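Local coordinates for protein intradiol ring-cleavage dioxygenase (Streptomyces sp. SirexAA-E, PDB 4ILV) that probably cleaves catechol-type aromatic rings between the two hydroxylated carbons, using a non-haem iron(III) centre and molecular oxygen, as a secreted dioxygenase fused to a carbohydrate-binding module, at residues M40-F45 with I131-A135; L123-T128 with R154-L160. Residues are numbered along the deposited sequence.

Contact 1. Residues M40-F45 with I131-A135. With FE (Fe (III) ion), chain C.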
ATOM      1  N   MET A  40     -10.551  -6.645   3.207  1.00 45.74           N
ATOM      2  CA  MET A  40     -10.057  -7.964   3.573  1.00 50.13           C
ATOM      3  C   MET A  40      -8.553  -8.152   3.338  1.00 42.22           C
ATOM      4  O   MET A  40      -7.926  -7.472   2.513  1.00 38.61           O
ATOM      5  CB  MET A  40     -10.890  -9.061   2.899  1.00 60.73           C
ATOM      6  CG  MET A  40     -10.992  -8.967   1.389  1.00 63.68           C
ATOM      7  SD  MET A  40     -12.012 -10.312   0.746  1.00 89.23           S
ATOM      8  CE  MET A  40     -13.519 -10.067   1.686  1.00 59.56           C
ATOM      9  N   GLU A  41      -7.981  -9.066   4.109  1.00 44.49           N
ATOM     10  CA  GLU A  41      -6.564  -9.393   4.041  1.00 45.16           C
ATOM     11  C   GLU A  41      -6.200 -10.142   2.757  1.00 45.38           C
ATOM     12  O   GLU A  41      -5.202  -9.832   2.114  1.00 47.17           O
ATOM     13  CB  GLU A  41      -6.208 -10.243   5.261  1.00 50.12           C
ATOM     14  CG  GLU A  41      -4.777 -10.728   5.348  1.00 47.75           C
ATOM     15  CD  GLU A  41      -4.520 -11.495   6.637  1.00 51.52           C
ATOM     16  OE1 GLU A  41      -4.350 -10.859   7.698  1.00 50.13           O
ATOM     17  OE2 GLU A  41      -4.536 -12.742   6.594  1.00 57.35           O
ATOM     18  N   GLY A  42      -7.021 -11.119   2.389  1.00 46.99           N
ATOM     19  CA  GLY A  42      -6.741 -11.963   1.241  1.00 49.24           C
ATOM     20  C   GLY A  42      -5.890 -13.148   1.656  1.00 51.66           C
ATOM     21  O   GLY A  42      -5.260 -13.121   2.720  1.00 51.25           O
ATOM     22  N   PRO A  43      -5.877 -14.208   0.829  1.00 51.84           N
ATOM     23  CA  PRO A  43      -5.132 -15.425   1.163  1.00 49.68           C
ATOM     24  C   PRO A  43      -3.616 -15.241   1.102  1.00 49.50           C
ATOM     25  O   PRO A  43      -2.896 -16.052   1.675  1.00 47.73           O
ATOM     26  CB  PRO A  43      -5.603 -16.429   0.099  1.00 54.48           C
ATOM     27  CG  PRO A  43      -6.039 -15.590  -1.047  1.00 55.46           C
ATOM     28  CD  PRO A  43      -6.611 -14.339  -0.442  1.00 54.98           C
ATOM     29  N   TYR A  44      -3.144 -14.177   0.452  1.00 47.17           N
ATOM     30  CA  TYR A  44      -1.718 -14.047   0.131  1.00 47.69           C
ATOM     31  C   TYR A  44      -0.870 -13.239   1.118  1.00 37.62           C
ATOM     32  O   TYR A  44       0.277 -12.901   0.827  1.00 42.80           O
ATOM     33  CB  TYR A  44      -1.550 -13.538  -1.301  1.00 41.35           C
ATOM     34  CG  TYR A  44      -2.255 -14.428  -2.297  1.00 50.03           C
ATOM     35  CD1 TYR A  44      -2.171 -15.812  -2.196  1.00 52.94           C
ATOM     36  CD2 TYR A  44      -3.056 -13.892  -3.300  1.00 56.38           C
ATOM     37  CE1 TYR A  44      -2.834 -16.637  -3.085  1.00 59.30           C
ATOM     38  CE2 TYR A  44      -3.726 -14.715  -4.200  1.00 60.29           C
ATOM     39  CZ  TYR A  44      -3.611 -16.084  -4.085  1.00 65.03           C
ATOM     40  OH  TYR A  44      -4.274 -16.908  -4.973  1.00 76.10           O
ATOM     41  N   PHE A  45      -1.429 -12.910   2.273  1.00 36.88           N
ATOM     42  CA  PHE A  45      -0.632 -12.275   3.314  1.00 40.17           C
ATOM     43  C   PHE A  45       0.325 -13.278   3.966  1.00 41.61           C
ATOM     44  O   PHE A  45      -0.013 -14.444   4.145  1.00 48.76           O
ATOM     45  CB  PHE A  45      -1.527 -11.638   4.384  1.00 33.94           C
ATOM     46  CG  PHE A  45      -0.763 -11.073   5.553  1.00 33.58           C
ATOM     47  CD1 PHE A  45      -0.014  -9.909   5.416  1.00 29.38           C
ATOM     48  CD2 PHE A  45      -0.789 -11.707   6.790  1.00 38.18           C
ATOM     49  CE1 PHE A  45       0.689  -9.382   6.500  1.00 31.26           C
ATOM     50  CE2 PHE A  45      -0.084 -11.187   7.877  1.00 41.62           C
ATOM     51  CZ  PHE A  45       0.654 -10.022   7.729  1.00 30.95           C
ATOM     52  N   ILE A 131      -2.507  -2.667  -4.105  1.00 22.58           N
ATOM     53  CA  ILE A 131      -1.427  -2.964  -3.177  1.00 21.94           C
ATOM     54  C   ILE A 131      -2.042  -3.185  -1.798  1.00 27.04           C
ATOM     55  O   ILE A 131      -2.862  -2.378  -1.350  1.00 25.89           O
ATOM     56  CB  ILE A 131      -0.443  -1.783  -3.099  1.00 20.10           C
ATOM     57  CG1 ILE A 131       0.332  -1.657  -4.410  1.00 20.98           C
ATOM     58  CG2 ILE A 131       0.523  -1.961  -1.934  1.00 18.05           C
ATOM     59  CD1 ILE A 131       1.203  -0.388  -4.465  1.00 25.18           C
ATOM     60  N   HIS A 132      -1.659  -4.264  -1.115  1.00 21.46           N
ATOM     61  CA  HIS A 132      -2.208  -4.519   0.210  1.00 22.16           C
ATOM     62  C   HIS A 132      -1.420  -3.783   1.290  1.00 24.07           C
ATOM     63  O   HIS A 132      -0.214  -3.622   1.173  1.00 23.66           O
ATOM     64  CB  HIS A 132      -2.170  -6.006   0.532  1.00 23.83           C
ATOM     65  CG  HIS A 132      -3.088  -6.843  -0.300  1.00 29.01           C
ATOM     66  ND1 HIS A 132      -4.396  -7.088   0.057  1.00 27.68           N
ATOM     67  CD2 HIS A 132      -2.875  -7.528  -1.452  1.00 22.80           C
ATOM     68  CE1 HIS A 132      -4.957  -7.870  -0.851  1.00 26.75           C
ATOM     69  NE2 HIS A 132      -4.059  -8.140  -1.781  1.00 25.43           N
ATOM     70  N   VAL A 133      -2.099  -3.364   2.352  1.00 20.22           N
ATOM     71  CA  VAL A 133      -1.415  -2.721   3.468  1.00 20.72           C
ATOM     72  C   VAL A 133      -2.121  -2.966   4.806  1.00 27.12           C
ATOM     73  O   VAL A 133      -3.358  -2.927   4.905  1.00 32.03           O
ATOM     74  CB  VAL A 133      -1.212  -1.195   3.217  1.00 22.66           C
ATOM     75  CG1 VAL A 133      -2.567  -0.469   3.072  1.00 21.00           C
ATOM     76  CG2 VAL A 133      -0.369  -0.551   4.341  1.00 27.54           C
ATOM     77  N   LYS A 134      -1.325  -3.248   5.833  1.00 25.52           N
ATOM     78  CA  LYS A 134      -1.816  -3.245   7.209  1.00 24.80           C
ATOM     79  C   LYS A 134      -1.175  -2.073   7.950  1.00 28.24           C
ATOM     80  O   LYS A 134       0.043  -1.920   7.909  1.00 32.09           O
ATOM     81  CB  LYS A 134      -1.463  -4.550   7.921  1.00 26.81           C
ATOM     82  CG  LYS A 134      -2.307  -5.727   7.490  1.00 30.88           C
ATOM     83  CD  LYS A 134      -1.795  -7.007   8.101  1.00 30.92           C
ATOM     84  CE  LYS A 134      -2.637  -8.184   7.663  1.00 32.40           C
ATOM     85  NZ  LYS A 134      -3.919  -8.224   8.418  1.00 29.35           N
ATOM     86  N   ALA A 135      -1.992  -1.262   8.625  1.00 25.94           N
ATOM     87  CA  ALA A 135      -1.510  -0.111   9.381  1.00 29.89           C
ATOM     88  C   ALA A 135      -1.818  -0.283  10.859  1.00 32.35           C
ATOM     89  O   ALA A 135      -2.941  -0.631  11.230  1.00 35.35           O
ATOM     90  CB  ALA A 135      -2.162   1.195   8.863  1.00 26.55           C
TER
HETATM   91 FE    FE C 301      -4.332  -9.291  -3.705  1.00 29.77          FE
HETATM   92  O   HOH W   1      -5.565  -6.132   2.394  1.00 31.07           O
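A few side chains can fasten an irregular loop to a strand, as illustrated here. Lys-134 does most of the work. Its m-t-t-m rotamer runs straight out and bends only at the last bond, placing Lys-134 NZ 2.8 Å from Glu-41 OE1 in a hydrogen-bonded salt bridge. The CA-to-CB bond of Glu-41 points sideways to the strand, but its extended t-t chain brings the carboxylate to the ammonium group of Lys-134. Phe-45 (chi1 t) lays a ring face under the same lysine: Lys-134 CE sits 3.6 Å from the Phe-45 ring centroid (CH-pi), Lys-134 NZ 4.8 Å, close to the ring normal (cation-pi). Two residues earlier, His-132 (chi1 m) points NE2 at the iron, 2.3 Å away. Its ND1 donates to a water at 2.8 Å, which donates to Met-40 O at 2.7 Å: one water bridges loop backbone and metal ligand. Gly-42 opens the type I turn that ends at Phe-45; at its phi 88° and psi 161° a CB would be jammed against the preceding carbonyl. The loop precedes strand 64-72 and lies beside strand 130-136, which runs between 83-87 and 143-148; Trp-87 stacks on His-132, and Thr-144 also binds Lys-134.

Contact 2. Residues L123-T128 with R154-L160; sequences LYPGRT and RNTTDAL. With FE (Fe (III) ion), chain C; EDO (1,2-ethanediol), chain D.
Side chains that bind backbone can join two irregular loops. Residues 123-128 contain a type II turn from Tyr-124 to Arg-127, Gly-126 at positive phi (83°); residues 154-156 have helical angles. Nearest CA pairs are Thr-128/Arg-154 (4.6 Å) and Arg-127/Asp-158 (5.8 Å). Toward backbone, extended Arg-154 (m-t-t) spans the turn, its NH2 donating to Tyr-124 O (2.9 Å) and Arg-127 O (3.0 Å); Asp-158 (chi1 t) accepts Thr-128 N on OD2 (2.9 Å) and Leu-160 N on OD1 (2.8 Å), an Asx turn. Between side chains, Thr-128 OG1 donates to Asn-155 OD1 (2.8 Å). The Arg-127 CA-to-CB bond points away, but its bent chain (chi1 m, chi2 -117°, chi3 p) brings NE and NH2 each 3.1 Å from Asp-158 OD2 in a salt bridge. Leu-123 CD1 covers Arg-154 NE (3.7 Å), Leu-160 CD2 the Arg-127 guanidinium. Arg-127 NH1 hydrogen-bonds ethanediol O1 (2.7 Å), an iron ligand like Tyr-124 OH (2.0 Å from iron), consistent with Asp-158 holding the guanidinium beside the metal.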
ATOM      1  N   LEU A 123      -1.924  -7.475 -12.929  1.00 27.59           N
ATOM      2  CA  LEU A 123      -3.263  -8.026 -12.756  1.00 27.47           C
ATOM      3  C   LEU A 123      -3.253  -9.556 -12.634  1.00 30.59           C
ATOM      4  O   LEU A 123      -2.434 -10.240 -13.270  1.00 25.45           O
ATOM      5  CB  LEU A 123      -4.142  -7.644 -13.937  1.00 24.56           C
ATOM      6  CG  LEU A 123      -4.496  -6.177 -14.126  1.00 25.99           C
ATOM      7  CD1 LEU A 123      -5.413  -6.071 -15.338  1.00 27.55           C
ATOM      8  CD2 LEU A 123      -5.166  -5.629 -12.884  1.00 24.66           C
ATOM      9  N   TYR A 124      -4.203 -10.074 -11.859  1.00 29.02           N
ATOM     10  CA  TYR A 124      -4.410 -11.509 -11.718  1.00 34.82           C
ATOM     11  C   TYR A 124      -5.918 -11.808 -11.708  1.00 31.89           C
ATOM     12  O   TYR A 124      -6.715 -10.869 -11.705  1.00 29.68           O
ATOM     13  CB  TYR A 124      -3.656 -12.046 -10.490  1.00 29.83           C
ATOM     14  CG  TYR A 124      -4.081 -11.520  -9.135  1.00 30.78           C
ATOM     15  CD1 TYR A 124      -5.138 -12.103  -8.439  1.00 31.89           C
ATOM     16  CD2 TYR A 124      -3.387 -10.488  -8.525  1.00 28.15           C
ATOM     17  CE1 TYR A 124      -5.509 -11.652  -7.188  1.00 30.14           C
ATOM     18  CE2 TYR A 124      -3.758 -10.018  -7.259  1.00 29.35           C
ATOM     19  CZ  TYR A 124      -4.817 -10.611  -6.598  1.00 30.52           C
ATOM     20  OH  TYR A 124      -5.195 -10.167  -5.351  1.00 33.73           O
ATOM     21  N   PRO A 125      -6.323 -13.103 -11.763  1.00 34.97           N
ATOM     22  CA  PRO A 125      -7.755 -13.331 -12.009  1.00 33.21           C
ATOM     23  C   PRO A 125      -8.742 -12.733 -10.990  1.00 36.23           C
ATOM     24  O   PRO A 125      -8.591 -12.867  -9.774  1.00 36.48           O
ATOM     25  CB  PRO A 125      -7.866 -14.862 -12.053  1.00 31.60           C
ATOM     26  CG  PRO A 125      -6.495 -15.314 -12.557  1.00 31.89           C
ATOM     27  CD  PRO A 125      -5.545 -14.358 -11.864  1.00 32.95           C
ATOM     28  N   GLY A 126      -9.756 -12.060 -11.525  1.00 32.04           N
ATOM     29  CA  GLY A 126     -10.869 -11.578 -10.738  1.00 36.53           C
ATOM     30  C   GLY A 126     -10.672 -10.258 -10.012  1.00 38.61           C
ATOM     31  O   GLY A 126     -11.622  -9.734  -9.446  1.00 46.48           O
ATOM     32  N   ARG A 127      -9.464  -9.708 -10.022  1.00 32.77           N
ATOM     33  CA  ARG A 127      -9.212  -8.507  -9.225  1.00 33.37           C
ATOM     34  C   ARG A 127      -8.676  -7.359 -10.056  1.00 31.95           C
ATOM     35  O   ARG A 127      -7.875  -7.550 -10.978  1.00 30.69           O
ATOM     36  CB  ARG A 127      -8.231  -8.794  -8.075  1.00 28.06           C
ATOM     37  CG  ARG A 127      -8.676  -9.874  -7.103  1.00 39.02           C
ATOM     38  CD  ARG A 127      -8.876  -9.363  -5.684  1.00 34.45           C
ATOM     39  NE  ARG A 127      -9.390  -7.999  -5.644  1.00 35.56           N
ATOM     40  CZ  ARG A 127      -8.958  -7.074  -4.793  1.00 35.33           C
ATOM     41  NH1 ARG A 127      -8.011  -7.378  -3.909  1.00 33.54           N
ATOM     42  NH2 ARG A 127      -9.474  -5.847  -4.825  1.00 35.08           N
ATOM     43  N   THR A 128      -9.089  -6.152  -9.691  1.00 31.90           N
ATOM     44  CA  THR A 128      -8.465  -4.959 -10.231  1.00 27.69           C
ATOM     45  C   THR A 128      -7.078  -4.801  -9.603  1.00 29.14           C
ATOM     46  O   THR A 128      -6.701  -5.563  -8.710  1.00 28.66           O
ATOM     47  CB  THR A 128      -9.309  -3.711  -9.970  1.00 29.21           C
ATOM     48  OG1 THR A 128      -8.808  -2.626 -10.759  1.00 26.77           O
ATOM     49  CG2 THR A 128      -9.270  -3.341  -8.495  1.00 22.82           C
ATOM     50  N   ARG A 154     -10.680  -2.373 -14.543  1.00 28.29           N
ATOM     51  CA  ARG A 154     -11.221  -3.339 -13.591  1.00 27.42           C
ATOM     52  C   ARG A 154     -11.828  -2.724 -12.332  1.00 38.78           C
ATOM     53  O   ARG A 154     -12.461  -3.413 -11.539  1.00 31.16           O
ATOM     54  CB  ARG A 154     -10.185  -4.416 -13.261  1.00 25.87           C
ATOM     55  CG  ARG A 154      -9.959  -5.404 -14.409  1.00 26.59           C
ATOM     56  CD  ARG A 154      -8.940  -6.451 -14.009  1.00 32.81           C
ATOM     57  NE  ARG A 154      -8.808  -7.491 -15.019  1.00 32.12           N
ATOM     58  CZ  ARG A 154      -8.394  -8.725 -14.762  1.00 34.03           C
ATOM     59  NH1 ARG A 154      -8.317  -9.605 -15.750  1.00 39.21           N
ATOM     60  NH2 ARG A 154      -8.069  -9.081 -13.520  1.00 32.25           N
ATOM     61  N   ASN A 155     -11.663  -1.419 -12.160  1.00 29.43           N
ATOM     62  CA  ASN A 155     -12.340  -0.728 -11.063  1.00 30.53           C
ATOM     63  C   ASN A 155     -13.859  -0.793 -11.231  1.00 29.48           C
ATOM     64  O   ASN A 155     -14.598  -0.699 -10.259  1.00 50.25           O
ATOM     65  CB  ASN A 155     -11.880   0.725 -10.973  1.00 25.24           C
ATOM     66  CG  ASN A 155     -10.442   0.852 -10.497  1.00 27.37           C
ATOM     67  OD1 ASN A 155      -9.805  -0.128 -10.059  1.00 26.76           O
ATOM     68  ND2 ASN A 155      -9.915   2.060 -10.588  1.00 19.07           N
ATOM     69  N   THR A 156     -14.314  -0.977 -12.472  1.00 43.19           N
ATOM     70  CA  THR A 156     -15.737  -1.101 -12.744  1.00 45.33           C
ATOM     71  C   THR A 156     -16.221  -2.544 -12.631  1.00 49.20           C
ATOM     72  O   THR A 156     -17.418  -2.789 -12.520  1.00 50.88           O
ATOM     73  CB  THR A 156     -16.106  -0.563 -14.141  1.00 45.73           C
ATOM     74  OG1 THR A 156     -15.558  -1.422 -15.143  1.00 51.06           O
ATOM     75  CG2 THR A 156     -15.559   0.839 -14.336  1.00 45.72           C
ATOM     76  N   THR A 157     -15.302  -3.503 -12.668  1.00 41.31           N
ATOM     77  CA  THR A 157     -15.708  -4.908 -12.615  1.00 38.90           C
ATOM     78  C   THR A 157     -15.504  -5.530 -11.234  1.00 44.23           C
ATOM     79  O   THR A 157     -16.191  -6.482 -10.868  1.00 47.82           O
ATOM     80  CB  THR A 157     -14.975  -5.766 -13.680  1.00 43.24           C
ATOM     81  OG1 THR A 157     -13.560  -5.644 -13.509  1.00 44.32           O
ATOM     82  CG2 THR A 157     -15.342  -5.308 -15.079  1.00 41.50           C
ATOM     83  N   ASP A 158     -14.567  -4.986 -10.466  1.00 41.55           N
ATOM     84  CA  ASP A 158     -14.204  -5.570  -9.180  1.00 39.32           C
ATOM     85  C   ASP A 158     -15.069  -4.977  -8.073  1.00 46.44           C
ATOM     86  O   ASP A 158     -14.909  -3.815  -7.698  1.00 50.56           O
ATOM     87  CB  ASP A 158     -12.718  -5.324  -8.904  1.00 38.07           C
ATOM     88  CG  ASP A 158     -12.206  -6.047  -7.662  1.00 40.31           C
ATOM     89  OD1 ASP A 158     -13.008  -6.423  -6.783  1.00 47.49           O
ATOM     90  OD2 ASP A 158     -10.978  -6.224  -7.557  1.00 40.70           O
ATOM     91  N   ALA A 159     -15.976  -5.795  -7.546  1.00 47.97           N
ATOM     92  CA  ALA A 159     -16.897  -5.382  -6.490  1.00 48.82           C
ATOM     93  C   ALA A 159     -16.184  -4.907  -5.227  1.00 49.39           C
ATOM     94  O   ALA A 159     -16.756  -4.169  -4.427  1.00 52.73           O
ATOM     95  CB  ALA A 159     -17.857  -6.513  -6.160  1.00 53.90           C
ATOM     96  N   LEU A 160     -14.937  -5.328  -5.045  1.00 48.91           N
ATOM     97  CA  LEU A 160     -14.181  -4.939  -3.859  1.00 50.85           C
ATOM     98  C   LEU A 160     -13.657  -3.510  -3.952  1.00 38.49           C
ATOM     99  O   LEU A 160     -13.259  -2.926  -2.951  1.00 40.49           O
ATOM    100  CB  LEU A 160     -13.002  -5.886  -3.648  1.00 56.87           C
ATOM    101  CG  LEU A 160     -13.143  -7.019  -2.634  1.00 65.48           C
ATOM    102  CD1 LEU A 160     -14.127  -8.066  -3.127  1.00 69.24           C
ATOM    103  CD2 LEU A 160     -11.780  -7.641  -2.365  1.00 69.60           C
TER
HETATM  104 FE    FE C 301      -4.332  -9.291  -3.705  1.00 29.77          FE
HETATM  105  C1  EDO D 302      -7.026 -10.938  -2.830  1.00 37.67           C
HETATM  106  O1  EDO D 302      -6.619  -9.586  -3.109  1.00 32.21           O
HETATM  107  C2  EDO D 302      -5.850 -11.910  -3.016  1.00 32.88           C
HETATM  108  O2  EDO D 302      -4.620 -11.331  -2.532  1.00 33.09           O

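Contacts 1 and 2 converge on one iron site from different parts of the chain, their centres about 15 Å apart. Contact 1 contributes His-132 and contact 2 Tyr-124, with His-132 NE2 and Tyr-124 OH 4.3 Å from each other; Tyr-95 and His-130 complete the two-tyrosine, two-histidine set characteristic of intradiol dioxygenases. Ethanediol, probably from the crystallisation liquor, chelates the metal through O1 and O2, each 2.4 Å from the iron, consistent with where a catechol's vicinal oxygens would bind. The contacts also touch away from the metal, Met-40 CG lying 4.1 Å from Leu-160 CD2. In sequence their segments alternate; segments distant along the chain thus supply ligands to one iron.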